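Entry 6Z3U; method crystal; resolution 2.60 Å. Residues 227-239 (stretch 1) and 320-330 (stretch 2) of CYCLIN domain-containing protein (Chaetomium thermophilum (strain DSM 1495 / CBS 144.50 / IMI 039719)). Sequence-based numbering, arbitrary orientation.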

ATOM      1  N   ILE A 227     -13.860   6.635 -15.368  1.00 65.78           N
ATOM      2  CA  ILE A 227     -14.002   6.545 -16.816  1.00 64.08           C
ATOM      3  C   ILE A 227     -13.348   7.722 -17.531  1.00 61.91           C
ATOM      4  O   ILE A 227     -13.060   7.624 -18.733  1.00 60.95           O
ATOM      5  CB  ILE A 227     -15.489   6.458 -17.202  1.00 64.86           C
ATOM      6  CG1 ILE A 227     -16.147   5.247 -16.532  1.00 74.55           C
ATOM      7  CG2 ILE A 227     -15.656   6.360 -18.707  1.00 65.16           C
ATOM      8  CD1 ILE A 227     -15.497   3.911 -16.869  1.00 76.34           C
ATOM      9  N   THR A 228     -13.104   8.824 -16.831  1.00 55.31           N
ATOM     10  CA  THR A 228     -12.457  10.005 -17.380  1.00 56.16           C
ATOM     11  C   THR A 228     -11.035  10.100 -16.829  1.00 57.28           C
ATOM     12  O   THR A 228     -10.597   9.274 -16.023  1.00 69.27           O
ATOM     13  CB  THR A 228     -13.267  11.260 -17.051  1.00 58.49           C
ATOM     14  OG1 THR A 228     -12.843  12.340 -17.894  1.00 69.12           O
ATOM     15  CG2 THR A 228     -13.080  11.654 -15.591  1.00 55.92           C
ATOM     16  N   ASP A 229     -10.307  11.130 -17.271  1.00 59.19           N
ATOM     17  CA  ASP A 229      -8.927  11.349 -16.853  1.00 58.32           C
ATOM     18  C   ASP A 229      -8.818  12.148 -15.557  1.00 60.02           C
ATOM     19  O   ASP A 229      -7.837  12.880 -15.366  1.00 62.19           O
ATOM     20  CB  ASP A 229      -8.150  12.050 -17.970  1.00 56.13           C
ATOM     21  CG  ASP A 229      -8.056  11.211 -19.226  1.00 54.72           C
ATOM     22  OD1 ASP A 229      -8.228   9.976 -19.135  1.00 44.47           O
ATOM     23  OD2 ASP A 229      -7.804  11.786 -20.305  1.00 56.30           O
ATOM     24  N   ALA A 230      -9.793  12.022 -14.655  1.00 63.53           N
ATOM     25  CA  ALA A 230      -9.788  12.834 -13.442  1.00 62.09           C
ATOM     26  C   ALA A 230      -8.547  12.572 -12.596  1.00 59.32           C
ATOM     27  O   ALA A 230      -7.914  13.513 -12.103  1.00 58.55           O
ATOM     28  CB  ALA A 230     -11.056  12.566 -12.631  1.00 61.80           C
ATOM     29  N   TYR A 231      -8.180  11.301 -12.416  1.00 54.18           N
ATOM     30  CA  TYR A 231      -7.066  10.975 -11.530  1.00 49.40           C
ATOM     31  C   TYR A 231      -5.761  11.602 -12.000  1.00 51.90           C
ATOM     32  O   TYR A 231      -4.905  11.942 -11.175  1.00 49.40           O
ATOM     33  CB  TYR A 231      -6.905   9.457 -11.425  1.00 48.11           C
ATOM     34  CG  TYR A 231      -7.839   8.790 -10.441  1.00 44.20           C
ATOM     35  CD1 TYR A 231      -9.181   9.138 -10.381  1.00 47.87           C
ATOM     36  CD2 TYR A 231      -7.379   7.802  -9.582  1.00 43.03           C
ATOM     37  CE1 TYR A 231     -10.036   8.528  -9.484  1.00 40.54           C
ATOM     38  CE2 TYR A 231      -8.228   7.184  -8.684  1.00 45.07           C
ATOM     39  CZ  TYR A 231      -9.555   7.550  -8.641  1.00 41.08           C
ATOM     40  OH  TYR A 231     -10.404   6.940  -7.749  1.00 45.36           O
ATOM     41  N   PHE A 232      -5.591  11.775 -13.313  1.00 54.87           N
ATOM     42  CA  PHE A 232      -4.319  12.247 -13.843  1.00 56.95           C
ATOM     43  C   PHE A 232      -4.105  13.742 -13.640  1.00 57.66           C
ATOM     44  O   PHE A 232      -2.955  14.193 -13.635  1.00 58.88           O
ATOM     45  CB  PHE A 232      -4.214  11.936 -15.341  1.00 54.39           C
ATOM     46  CG  PHE A 232      -4.308  10.473 -15.670  1.00 47.60           C
ATOM     47  CD1 PHE A 232      -3.390   9.571 -15.159  1.00 44.67           C
ATOM     48  CD2 PHE A 232      -5.303  10.005 -16.510  1.00 39.90           C
ATOM     49  CE1 PHE A 232      -3.476   8.227 -15.467  1.00 38.57           C
ATOM     50  CE2 PHE A 232      -5.391   8.665 -16.821  1.00 39.15           C
ATOM     51  CZ  PHE A 232      -4.476   7.776 -16.300  1.00 37.63           C
ATOM     52  N   HIS A 233      -5.178  14.515 -13.467  1.00 61.76           N
ATOM     53  CA  HIS A 233      -5.076  15.963 -13.382  1.00 61.87           C
ATOM     54  C   HIS A 233      -5.524  16.540 -12.049  1.00 61.18           C
ATOM     55  O   HIS A 233      -5.324  17.739 -11.821  1.00 54.22           O
ATOM     56  CB  HIS A 233      -5.904  16.614 -14.501  1.00 65.49           C
ATOM     57  CG  HIS A 233      -5.699  15.984 -15.843  1.00 57.82           C
ATOM     58  ND1 HIS A 233      -4.464  15.907 -16.447  1.00 52.53           N
ATOM     59  CD2 HIS A 233      -6.573  15.397 -16.694  1.00 64.11           C
ATOM     60  CE1 HIS A 233      -4.585  15.300 -17.614  1.00 63.41           C
ATOM     61  NE2 HIS A 233      -5.855  14.982 -17.788  1.00 64.47           N
ATOM     62  N   PHE A 234      -6.112  15.738 -11.164  1.00 55.52           N
ATOM     63  CA  PHE A 234      -6.664  16.249  -9.919  1.00 51.12           C
ATOM     64  C   PHE A 234      -6.359  15.288  -8.782  1.00 49.88           C
ATOM     65  O   PHE A 234      -6.150  14.090  -8.990  1.00 50.47           O
ATOM     66  CB  PHE A 234      -8.176  16.472 -10.034  1.00 48.01           C
ATOM     67  CG  PHE A 234      -8.567  17.360 -11.178  1.00 49.92           C
ATOM     68  CD1 PHE A 234      -8.434  18.735 -11.082  1.00 52.74           C
ATOM     69  CD2 PHE A 234      -9.065  16.820 -12.352  1.00 54.50           C
ATOM     70  CE1 PHE A 234      -8.791  19.555 -12.134  1.00 58.10           C
ATOM     71  CE2 PHE A 234      -9.425  17.635 -13.407  1.00 65.81           C
ATOM     72  CZ  PHE A 234      -9.288  19.005 -13.298  1.00 69.44           C
ATOM     73  N   THR A 235      -6.325  15.830  -7.591  1.00 52.30           N
ATOM     74  CA  THR A 235      -6.045  15.140  -6.344  1.00 44.10           C
ATOM     75  C   THR A 235      -7.324  14.522  -5.785  1.00 46.46           C
ATOM     76  O   THR A 235      -8.419  15.043  -6.014  1.00 58.32           O
ATOM     77  CB  THR A 235      -5.457  16.123  -5.336  1.00 48.65           C
ATOM     78  OG1 THR A 235      -4.246  16.675  -5.868  1.00 56.68           O
ATOM     79  CG2 THR A 235      -5.152  15.457  -4.011  1.00 56.09           C
ATOM     80  N   PRO A 236      -7.229  13.400  -5.060  1.00 43.29           N
ATOM     81  CA  PRO A 236      -8.446  12.820  -4.464  1.00 50.89           C
ATOM     82  C   PRO A 236      -9.298  13.826  -3.711  1.00 50.06           C
ATOM     83  O   PRO A 236     -10.531  13.762  -3.789  1.00 49.79           O
ATOM     84  CB  PRO A 236      -7.885  11.733  -3.541  1.00 50.49           C
ATOM     85  CG  PRO A 236      -6.658  11.272  -4.252  1.00 55.76           C
ATOM     86  CD  PRO A 236      -6.067  12.505  -4.899  1.00 54.11           C
ATOM     87  N   SER A 237      -8.682  14.757  -2.980  1.00 47.16           N
ATOM     88  CA  SER A 237      -9.464  15.809  -2.339  1.00 45.92           C
ATOM     89  C   SER A 237     -10.156  16.673  -3.384  1.00 49.79           C
ATOM     90  O   SER A 237     -11.334  17.016  -3.241  1.00 52.27           O
ATOM     91  CB  SER A 237      -8.569  16.671  -1.449  1.00 48.60           C
ATOM     92  OG  SER A 237      -7.587  17.350  -2.214  1.00 47.01           O
ATOM     93  N   GLN A 238      -9.435  17.028  -4.450  1.00 45.56           N
ATOM     94  CA  GLN A 238     -10.025  17.843  -5.505  1.00 42.01           C
ATOM     95  C   GLN A 238     -11.157  17.098  -6.201  1.00 56.62           C
ATOM     96  O   GLN A 238     -12.243  17.651  -6.416  1.00 57.24           O
ATOM     97  CB  GLN A 238      -8.941  18.250  -6.503  1.00 46.05           C
ATOM     98  CG  GLN A 238      -7.882  19.168  -5.912  1.00 42.60           C
ATOM     99  CD  GLN A 238      -6.688  19.355  -6.827  1.00 42.09           C
ATOM    100  OE1 GLN A 238      -6.614  18.757  -7.899  1.00 42.06           O
ATOM    101  NE2 GLN A 238      -5.744  20.187  -6.406  1.00 46.15           N
ATOM    102  N   ILE A 239     -10.920  15.836  -6.569  1.00 51.23           N
ATOM    103  CA  ILE A 239     -11.969  15.037  -7.195  1.00 49.46           C
ATOM    104  C   ILE A 239     -13.138  14.847  -6.236  1.00 51.40           C
ATOM    105  O   ILE A 239     -14.307  14.945  -6.630  1.00 51.89           O
ATOM    106  CB  ILE A 239     -11.401  13.682  -7.663  1.00 45.39           C
ATOM    107  CG1 ILE A 239     -10.333  13.897  -8.737  1.00 47.23           C
ATOM    108  CG2 ILE A 239     -12.516  12.789  -8.186  1.00 51.08           C
ATOM    109  CD1 ILE A 239      -9.575  12.641  -9.102  1.00 47.09           C
ATOM    110  N   GLY A 320     -11.215  27.429  -8.608  1.00 74.32           N
ATOM    111  CA  GLY A 320     -11.085  27.288 -10.048  1.00 74.10           C
ATOM    112  C   GLY A 320     -10.671  25.888 -10.459  1.00 75.08           C
ATOM    113  O   GLY A 320     -11.105  25.380 -11.496  1.00 77.25           O
ATOM    114  N   THR A 321      -9.821  25.246  -9.654  1.00 81.67           N
ATOM    115  CA  THR A 321      -9.398  23.884  -9.962  1.00 73.99           C
ATOM    116  C   THR A 321     -10.552  22.899  -9.807  1.00 64.80           C
ATOM    117  O   THR A 321     -10.737  22.015 -10.651  1.00 71.33           O
ATOM    118  CB  THR A 321      -8.228  23.477  -9.066  1.00 74.26           C
ATOM    119  OG1 THR A 321      -7.148  24.405  -9.231  1.00 79.69           O
ATOM    120  CG2 THR A 321      -7.744  22.078  -9.419  1.00 61.68           C
ATOM    121  N   ILE A 322     -11.331  23.029  -8.730  1.00 65.37           N
ATOM    122  CA  ILE A 322     -12.478  22.147  -8.538  1.00 64.47           C
ATOM    123  C   ILE A 322     -13.483  22.332  -9.669  1.00 76.71           C
ATOM    124  O   ILE A 322     -14.080  21.363 -10.153  1.00 78.53           O
ATOM    125  CB  ILE A 322     -13.131  22.395  -7.165  1.00 67.38           C
ATOM    126  CG1 ILE A 322     -12.105  22.269  -6.035  1.00 64.26           C
ATOM    127  CG2 ILE A 322     -14.283  21.422  -6.945  1.00 64.36           C
ATOM    128  CD1 ILE A 322     -11.471  20.909  -5.924  1.00 61.32           C
ATOM    129  N   GLU A 323     -13.682  23.577 -10.109  1.00 76.81           N
ATOM    130  CA  GLU A 323     -14.624  23.831 -11.195  1.00 70.06           C
ATOM    131  C   GLU A 323     -14.149  23.176 -12.486  1.00 68.55           C
ATOM    132  O   GLU A 323     -14.960  22.660 -13.265  1.00 69.18           O
ATOM    133  CB  GLU A 323     -14.805  25.337 -11.388  1.00 72.99           C
ATOM    134  CG  GLU A 323     -16.098  25.738 -12.091  1.00 79.22           C
ATOM    135  CD  GLU A 323     -17.339  25.304 -11.332  1.00 76.01           C
ATOM    136  OE1 GLU A 323     -18.297  24.828 -11.976  1.00 75.18           O
ATOM    137  OE2 GLU A 323     -17.351  25.434 -10.090  1.00 82.24           O
ATOM    138  N   ALA A 324     -12.837  23.186 -12.728  1.00 79.27           N
ATOM    139  CA  ALA A 324     -12.298  22.480 -13.886  1.00 78.54           C
ATOM    140  C   ALA A 324     -12.545  20.981 -13.767  1.00 77.93           C
ATOM    141  O   ALA A 324     -12.915  20.324 -14.747  1.00 81.31           O
ATOM    142  CB  ALA A 324     -10.805  22.773 -14.030  1.00 73.45           C
ATOM    143  N   CYS A 325     -12.349  20.425 -12.569  1.00 66.72           N
ATOM    144  CA  CYS A 325     -12.653  19.014 -12.350  1.00 64.27           C
ATOM    145  C   CYS A 325     -14.154  18.759 -12.413  1.00 72.11           C
ATOM    146  O   CYS A 325     -14.593  17.719 -12.917  1.00 67.28           O
ATOM    147  CB  CYS A 325     -12.093  18.566 -11.001  1.00 63.10           C
ATOM    148  SG  CYS A 325     -12.381  16.824 -10.619  1.00 76.10           S
ATOM    149  N   ARG A 326     -14.953  19.697 -11.901  1.00 73.10           N
ATOM    150  CA  ARG A 326     -16.402  19.540 -11.943  1.00 63.39           C
ATOM    151  C   ARG A 326     -16.896  19.397 -13.376  1.00 71.60           C
ATOM    152  O   ARG A 326     -17.821  18.622 -13.649  1.00 72.98           O
ATOM    153  CB  ARG A 326     -17.071  20.733 -11.261  1.00 65.92           C
ATOM    154  CG  ARG A 326     -18.498  20.482 -10.812  1.00 66.69           C
ATOM    155  CD  ARG A 326     -19.121  21.749 -10.242  1.00 72.08           C
ATOM    156  NE  ARG A 326     -20.459  21.526  -9.701  1.00 75.50           N
ATOM    157  CZ  ARG A 326     -21.583  21.590 -10.412  1.00 78.56           C
ATOM    158  NH1 ARG A 326     -21.546  21.866 -11.710  1.00 83.82           N
ATOM    159  NH2 ARG A 326     -22.751  21.375  -9.821  1.00 77.68           N
ATOM    160  N   ASP A 327     -16.287  20.134 -14.308  1.00 75.51           N
ATOM    161  CA  ASP A 327     -16.706  20.062 -15.704  1.00 75.55           C
ATOM    162  C   ASP A 327     -16.237  18.769 -16.361  1.00 66.52           C
ATOM    163  O   ASP A 327     -16.957  18.185 -17.179  1.00 63.30           O
ATOM    164  CB  ASP A 327     -16.176  21.278 -16.466  1.00 81.90           C
ATOM    165  CG  ASP A 327     -16.802  22.581 -15.994  1.00 86.37           C
ATOM    166  OD1 ASP A 327     -17.997  22.574 -15.631  1.00 79.19           O
ATOM    167  OD2 ASP A 327     -16.095  23.611 -15.981  1.00 92.15           O
ATOM    168  N   MET A 328     -15.032  18.307 -16.020  1.00 71.37           N
ATOM    169  CA  MET A 328     -14.542  17.050 -16.579  1.00 67.30           C
ATOM    170  C   MET A 328     -15.423  15.880 -16.159  1.00 62.69           C
ATOM    171  O   MET A 328     -15.722  14.996 -16.970  1.00 57.58           O
ATOM    172  CB  MET A 328     -13.093  16.814 -16.149  1.00 66.42           C
ATOM    173  CG  MET A 328     -12.493  15.533 -16.709  1.00 65.06           C
ATOM    174  SD  MET A 328     -10.699  15.436 -16.523  1.00 59.73           S
ATOM    175  CE  MET A 328     -10.205  15.187 -18.227  1.00 66.12           C
ATOM    176  N   LEU A 329     -15.846  15.857 -14.893  1.00 61.77           N
ATOM    177  CA  LEU A 329     -16.669  14.755 -14.404  1.00 57.55           C
ATOM    178  C   LEU A 329     -18.058  14.768 -15.031  1.00 60.96           C
ATOM    179  O   LEU A 329     -18.628  13.708 -15.312  1.00 63.27           O
ATOM    180  CB  LEU A 329     -16.780  14.825 -12.880  1.00 56.59           C
ATOM    181  CG  LEU A 329     -15.774  14.001 -12.078  1.00 55.45           C
ATOM    182  CD1 LEU A 329     -14.345  14.315 -12.491  1.00 62.78           C
ATOM    183  CD2 LEU A 329     -15.972  14.239 -10.588  1.00 57.69           C
ATOM    184  N   SER A 330     -18.621  15.957 -15.254  1.00 60.46           N
ATOM    185  CA  SER A 330     -19.993  16.049 -15.738  1.00 61.97           C
ATOM    186  C   SER A 330     -20.197  15.350 -17.077  1.00 63.14           C
ATOM    187  O   SER A 330     -21.325  14.951 -17.388  1.00 62.21           O
ATOM    188  CB  SER A 330     -20.399  17.519 -15.859  1.00 76.78           C
ATOM    189  OG  SER A 330     -19.702  18.150 -16.919  1.00 86.66           O
TER

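Residues 320-330 form a continuous helical segment, and stretch 1 packs against it at intervals from T228 to I239, the last two contacts coming from the helix that starts at P236. The backbones come close near both ends of stretch 1: T228 CA lies 7.0 Å from L329 CA, Q238 CA 5.8 Å from I322 CA, and I239 CA 6.5 Å from C325 CA. No hydrogen bond joins the two; the 569 Å² they bury is held by van der Waals and sulfur contacts.

T228, the first residue to leave the preceding helix, points toward the partner, its OG1 lying 3.4 Å from M328 CG, a van der Waals contact because CG is a carbon. A230 CB meets L329 CD1 at 3.7 Å, an apolar contact. M328 CE lies at the H233 ring edge, 3.9 Å from H233 CD2.

F234 has the largest covered area in stretch 1. C325 CB sits 3.4 Å from the F234 ring centroid, almost on the normal, a CH-pi contact; C325 SG adds a sulfur-aromatic contact over the face. M328 SD instead approaches the edge, 4.0 Å from F234 CE2.

Q238 OE1 accepts a hydrogen bond from T235 N (3.0 Å), just before the helix. Q238 CB packs against I322 CD1 at 3.7 Å. Finally, I239 CG1 contacts C325 SG at 4.0 Å, so C325 bridges F234 and I239.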